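Local coordinates for polysaccharide deacetylase (Streptococcus pyogenes, PDB 6DQ3), which removes N-acetyl groups from the linkage unit of streptococcal cell wall rhamnopolysaccharides, probably as a zinc-dependent member of carbohydrate esterase family 4, at residues 13-18 / 75-80; 71-76 / 97-102. All coordinates share one frame; numbering follows the deposited sequence.

Contact 1: 13-18 / 75-80. With ZN (zinc ion), chain F; ZN (zinc ion), chain D; ACT (acetate ion), chain C.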
loop_
_atom_site.group_PDB
_atom_site.type_symbol
_atom_site.label_atom_id
_atom_site.label_comp_id
_atom_site.label_asym_id
_atom_site.label_seq_id
_atom_site.Cartn_x
_atom_site.Cartn_y
_atom_site.Cartn_z
ATOM N N MET A 13 3.699 2.584 -4.991
ATOM C CA MET A 13 2.837 1.427 -5.190
ATOM C C MET A 13 3.664 0.296 -5.786
ATOM O O MET A 13 4.010 0.328 -6.972
ATOM C CB MET A 13 1.651 1.759 -6.093
ATOM C CG MET A 13 0.797 0.537 -6.424
ATOM S SD MET A 13 -0.664 0.906 -7.409
ATOM C CE MET A 13 0.068 1.704 -8.831
ATOM N N TYR A 14 3.963 -0.697 -4.955
ATOM C CA TYR A 14 4.598 -1.947 -5.346
ATOM C C TYR A 14 3.544 -3.043 -5.472
ATOM O O TYR A 14 2.469 -2.973 -4.878
ATOM C CB TYR A 14 5.636 -2.390 -4.305
ATOM C CG TYR A 14 6.902 -1.574 -4.231
ATOM C CD1 TYR A 14 6.993 -0.484 -3.383
ATOM C CD2 TYR A 14 8.013 -1.910 -4.989
ATOM C CE1 TYR A 14 8.149 0.265 -3.305
ATOM C CE2 TYR A 14 9.174 -1.172 -4.918
ATOM C CZ TYR A 14 9.238 -0.083 -4.075
ATOM O OH TYR A 14 10.392 0.653 -4.002
ATOM N N HIS A 15 3.877 -4.083 -6.236
ATOM C CA HIS A 15 3.067 -5.293 -6.268
ATOM C C HIS A 15 4.009 -6.473 -6.065
ATOM O O HIS A 15 4.405 -6.763 -4.928
ATOM C CB HIS A 15 2.268 -5.384 -7.567
ATOM C CG HIS A 15 0.998 -4.588 -7.531
ATOM N ND1 HIS A 15 0.975 -3.218 -7.679
ATOM C CD2 HIS A 15 -0.288 -4.967 -7.336
ATOM C CE1 HIS A 15 -0.273 -2.788 -7.594
ATOM N NE2 HIS A 15 -1.060 -3.829 -7.391
ATOM N N ALA A 16 4.419 -7.116 -7.150
ATOM C CA ALA A 16 5.262 -8.303 -7.047
ATOM C C ALA A 16 6.735 -7.943 -6.908
ATOM O O ALA A 16 7.251 -7.092 -7.637
ATOM C CB ALA A 16 5.076 -9.192 -8.273
ATOM N N ILE A 17 7.417 -8.610 -5.980
ATOM C CA ILE A 17 8.867 -8.513 -5.856
ATOM C C ILE A 17 9.393 -9.928 -5.654
ATOM O O ILE A 17 9.258 -10.494 -4.562
ATOM C CB ILE A 17 9.318 -7.604 -4.701
ATOM C CG1 ILE A 17 8.697 -6.216 -4.877
ATOM C CG2 ILE A 17 10.832 -7.510 -4.665
ATOM C CD1 ILE A 17 9.091 -5.204 -3.818
ATOM N N HIS A 18 9.984 -10.503 -6.693
ATOM C CA HIS A 18 10.596 -11.821 -6.559
ATOM C C HIS A 18 11.394 -12.119 -7.815
ATOM O O HIS A 18 11.279 -11.429 -8.832
ATOM C CB HIS A 18 9.549 -12.917 -6.283
ATOM C CG HIS A 18 8.452 -13.010 -7.301
ATOM N ND1 HIS A 18 7.226 -12.403 -7.132
ATOM C CD2 HIS A 18 8.376 -13.687 -8.473
ATOM C CE1 HIS A 18 6.454 -12.677 -8.168
ATOM N NE2 HIS A 18 7.127 -13.454 -8.997
ATOM N N THR A 75 3.702 1.279 -0.081
ATOM C CA THR A 75 2.494 0.464 -0.095
ATOM C C THR A 75 2.624 -0.698 -1.070
ATOM O O THR A 75 3.213 -0.563 -2.148
ATOM C CB THR A 75 1.241 1.290 -0.458
ATOM O OG1 THR A 75 1.268 1.672 -1.840
ATOM C CG2 THR A 75 1.148 2.540 0.411
ATOM N N PHE A 76 2.050 -1.835 -0.678
ATOM C CA PHE A 76 2.031 -3.062 -1.465
ATOM C C PHE A 76 0.597 -3.565 -1.510
ATOM O O PHE A 76 -0.028 -3.736 -0.460
ATOM C CB PHE A 76 2.917 -4.155 -0.843
ATOM C CG PHE A 76 4.395 -3.879 -0.916
ATOM C CD1 PHE A 76 4.965 -2.865 -0.170
ATOM C CD2 PHE A 76 5.216 -4.663 -1.712
ATOM C CE1 PHE A 76 6.324 -2.623 -0.233
ATOM C CE2 PHE A 76 6.573 -4.423 -1.778
ATOM C CZ PHE A 76 7.126 -3.404 -1.040
ATOM N N ASP A 77 0.085 -3.846 -2.703
ATOM C CA ASP A 77 -1.269 -4.363 -2.828
ATOM C C ASP A 77 -1.282 -5.884 -2.972
ATOM O O ASP A 77 -0.290 -6.505 -3.374
ATOM C CB ASP A 77 -1.994 -3.737 -4.029
ATOM C CG ASP A 77 -2.062 -2.225 -3.958
ATOM O OD1 ASP A 77 -1.970 -1.668 -2.846
ATOM O OD2 ASP A 77 -2.219 -1.590 -5.021
ATOM N N ASP A 78 -2.431 -6.470 -2.599
ATOM C CA ASP A 78 -2.851 -7.832 -2.938
ATOM C C ASP A 78 -2.318 -8.901 -1.990
ATOM O O ASP A 78 -2.542 -10.099 -2.211
ATOM C CB ASP A 78 -2.442 -8.163 -4.381
ATOM C CG ASP A 78 -3.207 -7.358 -5.414
ATOM O OD1 ASP A 78 -4.188 -6.703 -5.032
ATOM O OD2 ASP A 78 -2.817 -7.357 -6.602
ATOM N N SER A 79 -1.651 -8.481 -0.927
ATOM C CA SER A 79 -1.213 -9.350 0.163
ATOM C C SER A 79 -0.663 -10.676 -0.361
ATOM O O SER A 79 -1.091 -11.763 0.036
ATOM C CB SER A 79 -2.352 -9.578 1.160
ATOM O OG SER A 79 -3.573 -9.858 0.496
ATOM N N MET A 80 0.312 -10.570 -1.259
ATOM C CA MET A 80 0.942 -11.733 -1.861
ATOM C C MET A 80 2.074 -12.241 -0.978
ATOM O O MET A 80 2.702 -11.480 -0.235
ATOM C CB MET A 80 1.455 -11.377 -3.257
ATOM C CG MET A 80 0.330 -11.023 -4.228
ATOM S SD MET A 80 0.875 -10.519 -5.868
ATOM C CE MET A 80 1.768 -9.021 -5.478
HETATM ZN ZN ZN F . 6.019 -14.699 -10.323
HETATM ZN ZN ZN D . -5.424 -5.405 -6.049
HETATM C C ACT C . -4.712 -3.154 -7.105
HETATM O O ACT C . -3.726 -3.833 -6.755
HETATM O OXT ACT C . -5.879 -3.569 -7.244
HETATM C CH3 ACT C . -4.465 -1.753 -7.354
HETATM O O HOH W 1 -4.696 -6.317 -8.125
#

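Contact 2: 71-76 / 97-102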
loop_
_atom_site.group_PDB
_atom_site.type_symbol
_atom_site.label_atom_id
_atom_site.label_comp_id
_atom_site.label_asym_id
_atom_site.label_seq_id
_atom_site.Cartn_x
_atom_site.Cartn_y
_atom_site.Cartn_z
ATOM N N VAL A 71 9.933 12.191 3.309
ATOM C CA VAL A 71 9.035 11.159 3.805
ATOM C C VAL A 71 8.508 10.363 2.620
ATOM O O VAL A 71 8.444 10.846 1.488
ATOM C CB VAL A 71 7.849 11.732 4.617
ATOM C CG1 VAL A 71 8.342 12.623 5.741
ATOM C CG2 VAL A 71 6.889 12.476 3.697
ATOM N N VAL A 72 8.106 9.127 2.903
ATOM C CA VAL A 72 7.550 8.251 1.883
ATOM C C VAL A 72 6.631 7.248 2.560
ATOM O O VAL A 72 6.870 6.825 3.694
ATOM C CB VAL A 72 8.659 7.531 1.080
ATOM C CG1 VAL A 72 9.528 6.692 2.008
ATOM C CG2 VAL A 72 8.034 6.680 -0.009
ATOM N N TRP A 73 5.565 6.874 1.855
ATOM C CA TRP A 73 4.659 5.815 2.281
ATOM C C TRP A 73 4.814 4.664 1.295
ATOM O O TRP A 73 4.391 4.768 0.140
ATOM C CB TRP A 73 3.217 6.313 2.333
ATOM C CG TRP A 73 2.254 5.320 2.914
ATOM C CD1 TRP A 73 2.559 4.188 3.626
ATOM C CD2 TRP A 73 0.828 5.361 2.818
ATOM N NE1 TRP A 73 1.405 3.535 3.987
ATOM C CE2 TRP A 73 0.330 4.233 3.502
ATOM C CE3 TRP A 73 -0.080 6.244 2.224
ATOM C CZ2 TRP A 73 -1.034 3.967 3.605
ATOM C CZ3 TRP A 73 -1.429 5.977 2.330
ATOM C CH2 TRP A 73 -1.892 4.850 3.014
ATOM N N LEU A 74 5.435 3.577 1.749
ATOM C CA LEU A 74 5.622 2.388 0.930
ATOM C C LEU A 74 4.378 1.516 1.045
ATOM O O LEU A 74 4.043 1.059 2.146
ATOM C CB LEU A 74 6.850 1.597 1.378
ATOM C CG LEU A 74 8.209 2.285 1.482
ATOM C CD1 LEU A 74 9.256 1.261 1.927
ATOM C CD2 LEU A 74 8.581 2.927 0.174
ATOM N N THR A 75 3.702 1.279 -0.081
ATOM C CA THR A 75 2.494 0.464 -0.095
ATOM C C THR A 75 2.624 -0.698 -1.070
ATOM O O THR A 75 3.213 -0.563 -2.148
ATOM C CB THR A 75 1.241 1.290 -0.458
ATOM O OG1 THR A 75 1.268 1.672 -1.840
ATOM C CG2 THR A 75 1.148 2.540 0.411
ATOM N N PHE A 76 2.050 -1.835 -0.678
ATOM C CA PHE A 76 2.031 -3.062 -1.465
ATOM C C PHE A 76 0.597 -3.565 -1.510
ATOM O O PHE A 76 -0.028 -3.736 -0.460
ATOM C CB PHE A 76 2.917 -4.155 -0.843
ATOM C CG PHE A 76 4.395 -3.879 -0.916
ATOM C CD1 PHE A 76 4.965 -2.865 -0.170
ATOM C CD2 PHE A 76 5.216 -4.663 -1.712
ATOM C CE1 PHE A 76 6.324 -2.623 -0.233
ATOM C CE2 PHE A 76 6.573 -4.423 -1.778
ATOM C CZ PHE A 76 7.126 -3.404 -1.040
ATOM N N LYS A 97 9.539 0.953 7.219
ATOM C CA LYS A 97 8.155 0.574 7.452
ATOM C C LYS A 97 7.424 0.520 6.115
ATOM O O LYS A 97 7.770 1.238 5.173
ATOM C CB LYS A 97 7.470 1.563 8.401
ATOM C CG LYS A 97 8.275 1.871 9.666
ATOM C CD LYS A 97 7.410 2.467 10.787
ATOM C CE LYS A 97 6.777 3.797 10.386
ATOM N NZ LYS A 97 7.573 4.999 10.770
ATOM N N ALA A 98 6.430 -0.363 6.026
ATOM C CA ALA A 98 5.632 -0.464 4.809
ATOM C C ALA A 98 4.245 -0.994 5.133
ATOM O O ALA A 98 4.014 -1.600 6.182
ATOM C CB ALA A 98 6.310 -1.362 3.766
ATOM N N THR A 99 3.316 -0.758 4.205
ATOM C CA THR A 99 1.923 -1.147 4.352
ATOM C C THR A 99 1.553 -2.125 3.253
ATOM O O THR A 99 1.893 -1.917 2.085
ATOM C CB THR A 99 0.979 0.070 4.260
ATOM O OG1 THR A 99 1.224 0.957 5.352
ATOM C CG2 THR A 99 -0.483 -0.375 4.283
ATOM N N ASN A 100 0.846 -3.189 3.616
ATOM C CA ASN A 100 0.267 -4.086 2.628
ATOM C C ASN A 100 -1.255 -4.028 2.700
ATOM O O ASN A 100 -1.841 -4.167 3.778
ATOM C CB ASN A 100 0.730 -5.528 2.818
ATOM C CG ASN A 100 0.405 -6.388 1.619
ATOM O OD1 ASN A 100 -0.764 -6.643 1.326
ATOM N ND2 ASN A 100 1.434 -6.820 0.901
ATOM N N ASN A 101 -1.884 -3.841 1.548
ATOM C CA ASN A 101 -3.335 -3.766 1.446
ATOM C C ASN A 101 -3.886 -5.154 1.148
ATOM O O ASN A 101 -3.622 -5.721 0.081
ATOM C CB ASN A 101 -3.687 -2.740 0.379
ATOM C CG ASN A 101 -3.108 -1.374 0.711
ATOM O OD1 ASN A 101 -3.283 -0.884 1.824
ATOM N ND2 ASN A 101 -2.385 -0.777 -0.230
ATOM N N VAL A 102 -4.669 -5.681 2.087
ATOM C CA VAL A 102 -4.925 -7.111 2.193
ATOM C C VAL A 102 -6.279 -7.469 1.592
ATOM O O VAL A 102 -7.300 -6.829 1.888
ATOM C CB VAL A 102 -4.857 -7.580 3.657
ATOM C CG1 VAL A 102 -5.179 -9.077 3.747
ATOM C CG2 VAL A 102 -3.502 -7.265 4.276
HETATM O O HOH W 2 6.256 3.367 4.492
#

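Contact 1: 13-18 / 75-80
Tyr14 and Phe76 pair across two parallel strands, and their rings show how neighbouring aromatics can associate without a full stack. The planes lie only 11° apart but are slid past each other, so it is Tyr14 CB that sits over the Phe76 face, 3.6 Å from the ring centroid, in a CH-pi contact. Ile17 comes to the edge of the same ring, with CD1 3.3 Å from Phe76 CE2. The bent end of Met80 (chi3 -64°) lays CE against the carbonyl C of His15, 3.4 Å away, and CE also approaches Ala16 CB. Two backbone bonds join the strands. Tyr14 N donates to Thr75 O at 2.9 Å, whereas the return bond from Asp77 N to Tyr14 O is weak, where segment 13-18 passes from strand into loop.

Polar and metal chemistry begins where the strands end. His15 NE2 gives a nearly straight bond (167°) to atom O of a bound acetate at 2.7 Å. The Asp77 carboxylate, held in a salt bridge by Arg212, stands at right angles to the imidazole and is not hydrogen-bonded to it. Asp78 OD1 binds zinc at 2.1 Å, while its OD2 accepts a bond of 2.6 Å from a water (water 1) on the same metal; His133, His137 and both acetate oxygens complete the coordination. His18, with Glu24, holds a separate zinc. The sequence Thr75-Phe76-Asp77-Asp78 matches the TFDD motif of carbohydrate esterase family 4, placed as expected at the C-terminal end of a central strand, beside the metal centre.

Contact 2: 71-76 / 97-102
Trp73 and Thr99 meet across the two parallel strands of a beta-alpha-beta unit in which helix 81-93 makes the crossover, and they illustrate how a side-chain bond can supplement sheet pairing. At the tightly packed end the backbone is stitched by three bonds: Thr99 N to Leu74 O at 2.8 Å, Phe76 N to Thr99 O at 2.8 Å, and Asn101 N to Phe76 O at 2.7 Å. On the helix side of the sheet, Leu74 CB rests 3.8 Å from Ala98 CB, and Leu91 of helix 81-93 touches both residues. Ala98 CB also approaches the Phe76 ring, near CE1. Asn101 turns its amide ND2 to Asp77 OD1, beyond the paired residues.

The other end is looser, and there the strands are joined through one ordered water. Water 2 spans the widening gap, accepting from Leu74 N at 2.9 Å and donating to Lys97 O at 2.7 Å. The partly exposed Lys97 offers its carbonyl, which also touches Leu74 CD1; its side chain leads away, NZ forming a salt bridge with Glu56 and a hydrogen bond with the carbonyl of Phe51.

The Trp73 indole lies between these two regimes. Thr75 CG2 sits over the centre of one of its faces, 3.5 Å above the plane, while water 2 lies at its edge. Thr99 OG1, anti to its own carbonyl carbon (chi1 -64°), faces the indole N-H. Trp73 NE1 donates to it at 2.9 Å, with an angle of 174° at the hydrogen and the oxygen only 4° out of the ring plane.

Overall arrangement
Strand 71-77 is common to both contacts: strand 8-14 pairs with it in contact 1 and strand 98-102 in contact 2, so that Thr75 and Phe76 serve in each. Both are buried in the core, yet their chemistry diverges with position along that strand. Contact 2 belongs mainly to the sheet itself, governed by regular backbone pairing and one indole-hydroxyl bond, with one bridging water at the Lys97 end. Contact 1 runs past the strand ends into the loops that carry metal ligands. The two meet directly where Asp78 N lies 3.0 Å from Asn101 O, a probable hydrogen bond that ties strand 98-102 to the zinc ligand itself.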